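Local coordinates for protein ethylbenzene dehydrogenase alpha-subunit (Aromatoleum aromaticum, PDB 2IVF) that is the alpha-subunit of a molybdenum enzyme of the molybdopterin oxidoreductase family and holds two pterin guanine dinucleotides and an iron-sulfur cluster, at residues E686-V698 against L723-N736. Sequence-based numbering, arbitrary orientation.
Sequences EEWDAIALILKKV and LYKKFTMDGHLLTN. With MD1 (phosphoric acid 4-(2-amino-4-oxo-3,4,5,6,-tetrahydro-pteridin-6-yl)-2-hydroxy-3,4-dimercapto-but-3-en-yl ester guanylate ester), chain N.
A knob-into-hole contact joins helix 687-704, whose first turn reaches the guanine of MD1, to the short helix 723-727, its nearly antiparallel neighbour. The knob is Phe727, set among Trp688, Ile691, Ala692 and Leu695. Its chi1 of -174° swings the ring away from the backbone N and across to the Trp688 indole, where it lies obliquely over one face, planes 35° apart, and CE2 comes 3.4 Å from Trp688 CE2. Leu695 crosses it at about a right angle, bringing CD1 3.5 Å from Phe727 CB.

The indole is also held at its edge: NE1 donates to Leu733 O (2.9 Å), which stays near the ring plane although the nitrogen sits well above the carbonyl plane. Two turns further along the helix, Lys696 lays its CB over one face of the Tyr724 ring in a CH-pi contact, while Thr728 CG2 covers the other.

At the cofactor end, Asn736 N gives a nearly straight bond (167°) to Glu686 OE1, 2.8 Å away, and the carboxylate stacks on the Asn736 amide, whose ND2 is hydrogen-bonded to His659 O. The next residue, Glu687, turns OE2 to the guanine, accepting from MD1 N1 at 2.7 Å and from N2; Lys658 pairs with the same oxygen. Helix 197-210 covers Trp688 and Ile691, while strand 631-636 meets Ala690, Ile691 and Ile694, and helix 163-181 meets Ala690 and Val698.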
# COMPACT_ATOMS: atom_id res chain seq x y z
N GLU A 686 -12.34 -14.89 17.84
CA GLU A 686 -11.43 -15.50 16.89
C GLU A 686 -12.25 -16.35 15.97
O GLU A 686 -13.25 -16.94 16.37
CB GLU A 686 -10.38 -16.37 17.59
CG GLU A 686 -9.60 -15.61 18.64
CD GLU A 686 -8.70 -16.42 19.52
OE1 GLU A 686 -8.99 -17.63 19.83
OE2 GLU A 686 -7.71 -15.77 19.98
N GLU A 687 -11.81 -16.48 14.73
CA GLU A 687 -12.62 -17.16 13.72
C GLU A 687 -12.77 -18.65 14.02
O GLU A 687 -13.86 -19.24 13.83
CB GLU A 687 -12.00 -16.98 12.32
CG GLU A 687 -12.08 -15.54 11.72
CD GLU A 687 -11.06 -14.62 12.28
OE1 GLU A 687 -10.14 -15.11 12.98
OE2 GLU A 687 -11.12 -13.41 12.02
N TRP A 688 -11.71 -19.27 14.51
CA TRP A 688 -11.78 -20.69 14.92
C TRP A 688 -12.89 -20.91 15.95
O TRP A 688 -13.69 -21.85 15.83
CB TRP A 688 -10.43 -21.16 15.50
CG TRP A 688 -10.41 -22.59 15.83
CD1 TRP A 688 -10.84 -23.19 17.00
CD2 TRP A 688 -9.89 -23.64 15.02
NE1 TRP A 688 -10.68 -24.54 16.91
CE2 TRP A 688 -10.07 -24.84 15.72
CE3 TRP A 688 -9.29 -23.68 13.76
CZ2 TRP A 688 -9.71 -26.08 15.18
CZ3 TRP A 688 -8.90 -24.92 13.25
CH2 TRP A 688 -9.12 -26.09 13.96
N ASP A 689 -12.93 -20.04 16.96
CA ASP A 689 -13.93 -20.09 18.02
C ASP A 689 -15.35 -19.84 17.47
O ASP A 689 -16.27 -20.61 17.75
CB ASP A 689 -13.59 -19.04 19.08
CG ASP A 689 -14.64 -18.95 20.14
OD1 ASP A 689 -15.07 -20.01 20.64
OD2 ASP A 689 -15.02 -17.81 20.45
N ALA A 690 -15.48 -18.81 16.63
CA ALA A 690 -16.74 -18.50 15.90
C ALA A 690 -17.26 -19.69 15.14
O ALA A 690 -18.44 -20.05 15.27
CB ALA A 690 -16.53 -17.32 14.94
N ILE A 691 -16.37 -20.34 14.38
CA ILE A 691 -16.72 -21.51 13.59
C ILE A 691 -17.00 -22.70 14.46
O ILE A 691 -17.93 -23.50 14.23
CB ILE A 691 -15.64 -21.84 12.55
CG1 ILE A 691 -15.67 -20.76 11.45
CG2 ILE A 691 -15.86 -23.27 11.94
CD1 ILE A 691 -14.40 -20.59 10.64
N ALA A 692 -16.22 -22.83 15.53
CA ALA A 692 -16.49 -23.88 16.48
C ALA A 692 -17.92 -23.75 17.02
O ALA A 692 -18.67 -24.74 17.11
CB ALA A 692 -15.43 -23.85 17.63
N LEU A 693 -18.30 -22.51 17.36
CA LEU A 693 -19.61 -22.23 17.93
C LEU A 693 -20.72 -22.52 16.94
O LEU A 693 -21.70 -23.12 17.30
CB LEU A 693 -19.70 -20.78 18.40
CG LEU A 693 -21.03 -20.32 19.03
CD1 LEU A 693 -21.52 -21.25 20.17
CD2 LEU A 693 -20.77 -18.90 19.54
N ILE A 694 -20.53 -22.11 15.69
CA ILE A 694 -21.48 -22.47 14.64
C ILE A 694 -21.66 -23.99 14.59
O ILE A 694 -22.80 -24.52 14.66
CB ILE A 694 -21.04 -21.97 13.25
CG1 ILE A 694 -21.12 -20.44 13.22
CG2 ILE A 694 -21.92 -22.62 12.17
CD1 ILE A 694 -20.47 -19.75 12.03
N LEU A 695 -20.55 -24.71 14.55
CA LEU A 695 -20.65 -26.18 14.52
C LEU A 695 -21.31 -26.81 15.77
O LEU A 695 -22.02 -27.78 15.65
CB LEU A 695 -19.27 -26.80 14.24
CG LEU A 695 -18.72 -26.49 12.86
CD1 LEU A 695 -17.36 -27.16 12.68
CD2 LEU A 695 -19.72 -26.88 11.77
N LYS A 696 -21.07 -26.27 16.96
CA LYS A 696 -21.73 -26.75 18.18
C LYS A 696 -23.22 -26.54 18.01
O LYS A 696 -24.03 -27.45 18.21
CB LYS A 696 -21.19 -25.96 19.37
CG LYS A 696 -21.68 -26.37 20.77
CD LYS A 696 -21.17 -25.39 21.83
CE LYS A 696 -21.73 -25.64 23.25
NZ LYS A 696 -23.10 -24.99 23.52
N LYS A 697 -23.58 -25.34 17.56
CA LYS A 697 -24.99 -24.98 17.32
C LYS A 697 -25.63 -25.85 16.27
O LYS A 697 -26.78 -26.20 16.41
CB LYS A 697 -25.11 -23.53 16.90
CG LYS A 697 -24.87 -22.56 18.04
CD LYS A 697 -26.06 -22.49 18.95
CE LYS A 697 -25.75 -21.70 20.19
NZ LYS A 697 -26.61 -22.12 21.33
N VAL A 698 -24.90 -26.20 15.22
CA VAL A 698 -25.41 -27.13 14.24
C VAL A 698 -25.81 -28.45 14.91
O VAL A 698 -26.92 -28.95 14.70
CB VAL A 698 -24.40 -27.36 13.11
CG1 VAL A 698 -24.73 -28.55 12.31
CG2 VAL A 698 -24.30 -26.12 12.23
N LEU A 723 -19.88 -33.05 14.46
CA LEU A 723 -19.16 -32.00 13.77
C LEU A 723 -18.27 -31.20 14.71
O LEU A 723 -17.12 -30.90 14.35
CB LEU A 723 -20.11 -31.02 13.03
CG LEU A 723 -20.80 -31.65 11.83
CD1 LEU A 723 -21.94 -30.73 11.33
CD2 LEU A 723 -19.79 -31.95 10.74
N TYR A 724 -18.82 -30.84 15.87
CA TYR A 724 -18.11 -29.98 16.81
C TYR A 724 -16.95 -30.70 17.43
O TYR A 724 -15.85 -30.12 17.53
CB TYR A 724 -19.05 -29.45 17.88
CG TYR A 724 -18.36 -28.66 18.97
CD1 TYR A 724 -17.97 -27.33 18.78
CD2 TYR A 724 -18.13 -29.23 20.20
CE1 TYR A 724 -17.37 -26.62 19.79
CE2 TYR A 724 -17.50 -28.51 21.21
CZ TYR A 724 -17.14 -27.21 20.99
OH TYR A 724 -16.53 -26.55 22.02
N LYS A 725 -17.17 -31.95 17.85
CA LYS A 725 -16.07 -32.72 18.44
C LYS A 725 -14.94 -32.93 17.41
O LYS A 725 -13.77 -32.78 17.75
CB LYS A 725 -16.54 -34.04 19.11
CG LYS A 725 -16.57 -35.32 18.27
CD LYS A 725 -17.09 -36.50 19.13
CE LYS A 725 -17.55 -37.76 18.26
NZ LYS A 725 -18.10 -38.97 19.04
N LYS A 726 -15.30 -33.20 16.16
CA LYS A 726 -14.31 -33.40 15.12
C LYS A 726 -13.55 -32.12 14.86
O LYS A 726 -12.33 -32.13 14.85
CB LYS A 726 -14.95 -33.95 13.86
CG LYS A 726 -15.21 -35.44 14.00
CD LYS A 726 -16.22 -35.95 13.04
CE LYS A 726 -15.72 -36.00 11.62
NZ LYS A 726 -14.47 -36.78 11.48
N PHE A 727 -14.26 -31.01 14.70
CA PHE A 727 -13.63 -29.73 14.44
C PHE A 727 -12.62 -29.39 15.52
O PHE A 727 -11.54 -28.92 15.21
CB PHE A 727 -14.68 -28.63 14.36
CG PHE A 727 -14.12 -27.34 13.98
CD1 PHE A 727 -13.86 -27.05 12.64
CD2 PHE A 727 -13.78 -26.40 14.94
CE1 PHE A 727 -13.29 -25.86 12.28
CE2 PHE A 727 -13.22 -25.20 14.58
CZ PHE A 727 -12.96 -24.94 13.24
N THR A 728 -12.99 -29.55 16.77
CA THR A 728 -12.13 -29.13 17.87
C THR A 728 -11.14 -30.22 18.32
O THR A 728 -10.43 -30.05 19.35
CB THR A 728 -12.99 -28.69 19.10
OG1 THR A 728 -13.71 -29.81 19.60
CG2 THR A 728 -13.96 -27.54 18.79
N MET A 729 -11.12 -31.37 17.61
CA MET A 729 -10.38 -32.54 18.06
C MET A 729 -10.73 -32.84 19.51
O MET A 729 -9.87 -32.88 20.40
CB MET A 729 -8.87 -32.35 17.92
CG MET A 729 -8.38 -32.23 16.50
SD MET A 729 -6.60 -31.98 16.46
CE MET A 729 -6.32 -31.36 14.82
N ASP A 730 -12.03 -33.02 19.74
CA ASP A 730 -12.58 -33.36 21.05
C ASP A 730 -12.11 -32.40 22.15
O ASP A 730 -11.71 -32.80 23.24
CB ASP A 730 -12.28 -34.82 21.40
CG ASP A 730 -13.25 -35.38 22.40
OD1 ASP A 730 -14.40 -34.86 22.51
OD2 ASP A 730 -12.85 -36.32 23.11
N GLY A 731 -12.16 -31.12 21.83
CA GLY A 731 -11.89 -30.07 22.81
C GLY A 731 -10.46 -29.60 22.89
O GLY A 731 -10.14 -28.69 23.65
N HIS A 732 -9.59 -30.19 22.08
CA HIS A 732 -8.19 -29.88 22.11
C HIS A 732 -7.86 -28.53 21.45
O HIS A 732 -6.94 -27.82 21.86
CB HIS A 732 -7.44 -31.00 21.42
CG HIS A 732 -5.97 -30.88 21.56
ND1 HIS A 732 -5.30 -31.37 22.66
CD2 HIS A 732 -5.04 -30.28 20.78
CE1 HIS A 732 -4.01 -31.08 22.55
NE2 HIS A 732 -3.83 -30.42 21.42
N LEU A 733 -8.62 -28.21 20.41
CA LEU A 733 -8.48 -26.96 19.68
C LEU A 733 -9.73 -26.08 19.85
O LEU A 733 -10.74 -26.27 19.18
CB LEU A 733 -8.26 -27.30 18.22
CG LEU A 733 -7.00 -28.11 17.94
CD1 LEU A 733 -6.82 -28.30 16.42
CD2 LEU A 733 -5.76 -27.46 18.57
N LEU A 734 -9.64 -25.11 20.76
CA LEU A 734 -10.72 -24.16 21.03
C LEU A 734 -10.35 -22.72 20.72
O LEU A 734 -11.23 -21.89 20.51
CB LEU A 734 -11.10 -24.22 22.50
CG LEU A 734 -11.68 -25.57 22.92
CD1 LEU A 734 -11.96 -25.57 24.42
CD2 LEU A 734 -12.89 -25.90 22.10
N THR A 735 -9.05 -22.40 20.73
CA THR A 735 -8.61 -21.02 20.58
C THR A 735 -7.48 -20.94 19.59
O THR A 735 -6.83 -21.93 19.30
CB THR A 735 -8.09 -20.49 21.89
OG1 THR A 735 -6.87 -21.17 22.18
CG2 THR A 735 -9.13 -20.75 23.01
N ASN A 736 -7.27 -19.76 19.04
CA ASN A 736 -6.10 -19.51 18.23
C ASN A 736 -4.81 -19.95 18.88
O ASN A 736 -3.97 -20.51 18.21
CB ASN A 736 -5.98 -18.04 17.83
CG ASN A 736 -6.86 -17.69 16.61
OD1 ASN A 736 -7.91 -18.29 16.41
ND2 ASN A 736 -6.38 -16.77 15.77
PB MD1 N . -10.47 -10.55 -1.17
O3B MD1 N . -10.10 -9.18 -0.47
O1B MD1 N . -9.74 -11.62 -0.43
O2B MD1 N . -11.90 -10.66 -1.52
O3A MD1 N . -9.73 -10.38 -2.56
C10 MD1 N . -8.37 -10.79 -2.79
C11 MD1 N . -8.05 -10.27 -4.18
O11 MD1 N . -7.80 -8.84 -3.97
C12 MD1 N . -6.79 -10.90 -4.71
S12 MD1 N . -5.69 -11.71 -3.67
C13 MD1 N . -6.44 -10.80 -6.03
S13 MD1 N . -5.00 -11.45 -6.63
C14 MD1 N . -7.30 -10.13 -7.03
N15 MD1 N . -6.78 -9.00 -7.72
C16 MD1 N . -7.57 -8.26 -8.57
C15 MD1 N . -6.95 -7.25 -9.29
O14 MD1 N . -5.72 -7.03 -9.19
N17 MD1 N . -7.79 -6.50 -10.05
C17 MD1 N . -9.16 -6.78 -10.14
N16 MD1 N . -9.87 -6.00 -10.93
N18 MD1 N . -9.71 -7.80 -9.46
C20 MD1 N . -8.93 -8.53 -8.69
N8 MD1 N . -9.47 -9.59 -8.04
C7 MD1 N . -8.77 -10.43 -7.11
PA MD1 N . -10.96 -8.13 0.41
O1A MD1 N . -9.95 -7.41 1.23
O2A MD1 N . -11.77 -7.33 -0.53
O5' MD1 N . -11.92 -8.98 1.33
C5' MD1 N . -11.30 -9.69 2.40
C4' MD1 N . -12.02 -9.41 3.65
O4' MD1 N . -11.21 -10.04 4.64
C1' MD1 N . -11.43 -9.25 5.82
N9 MD1 N . -10.41 -9.43 6.86
C4 MD1 N . -10.63 -10.13 7.97
N3 MD1 N . -11.73 -10.82 8.36
C2 MD1 N . -11.73 -11.48 9.52
N2 MD1 N . -12.83 -12.18 9.91
N1 MD1 N . -10.62 -11.37 10.33
C6 MD1 N . -9.47 -10.69 10.00
O6 MD1 N . -8.51 -10.71 10.77
C5 MD1 N . -9.46 -10.04 8.75
N7 MD1 N . -8.59 -9.29 8.10
C8 MD1 N . -9.18 -8.93 6.95
C2' MD1 N . -11.40 -7.81 5.33
O2' MD1 N . -12.11 -6.89 6.20
C3' MD1 N . -11.99 -7.90 3.92
O3' MD1 N . -13.34 -7.37 3.85
O HOH W 1 -8.99 -18.02 14.07
O HOH W 2 -13.84 -22.40 20.80
O HOH W 3 -21.73 -30.91 16.01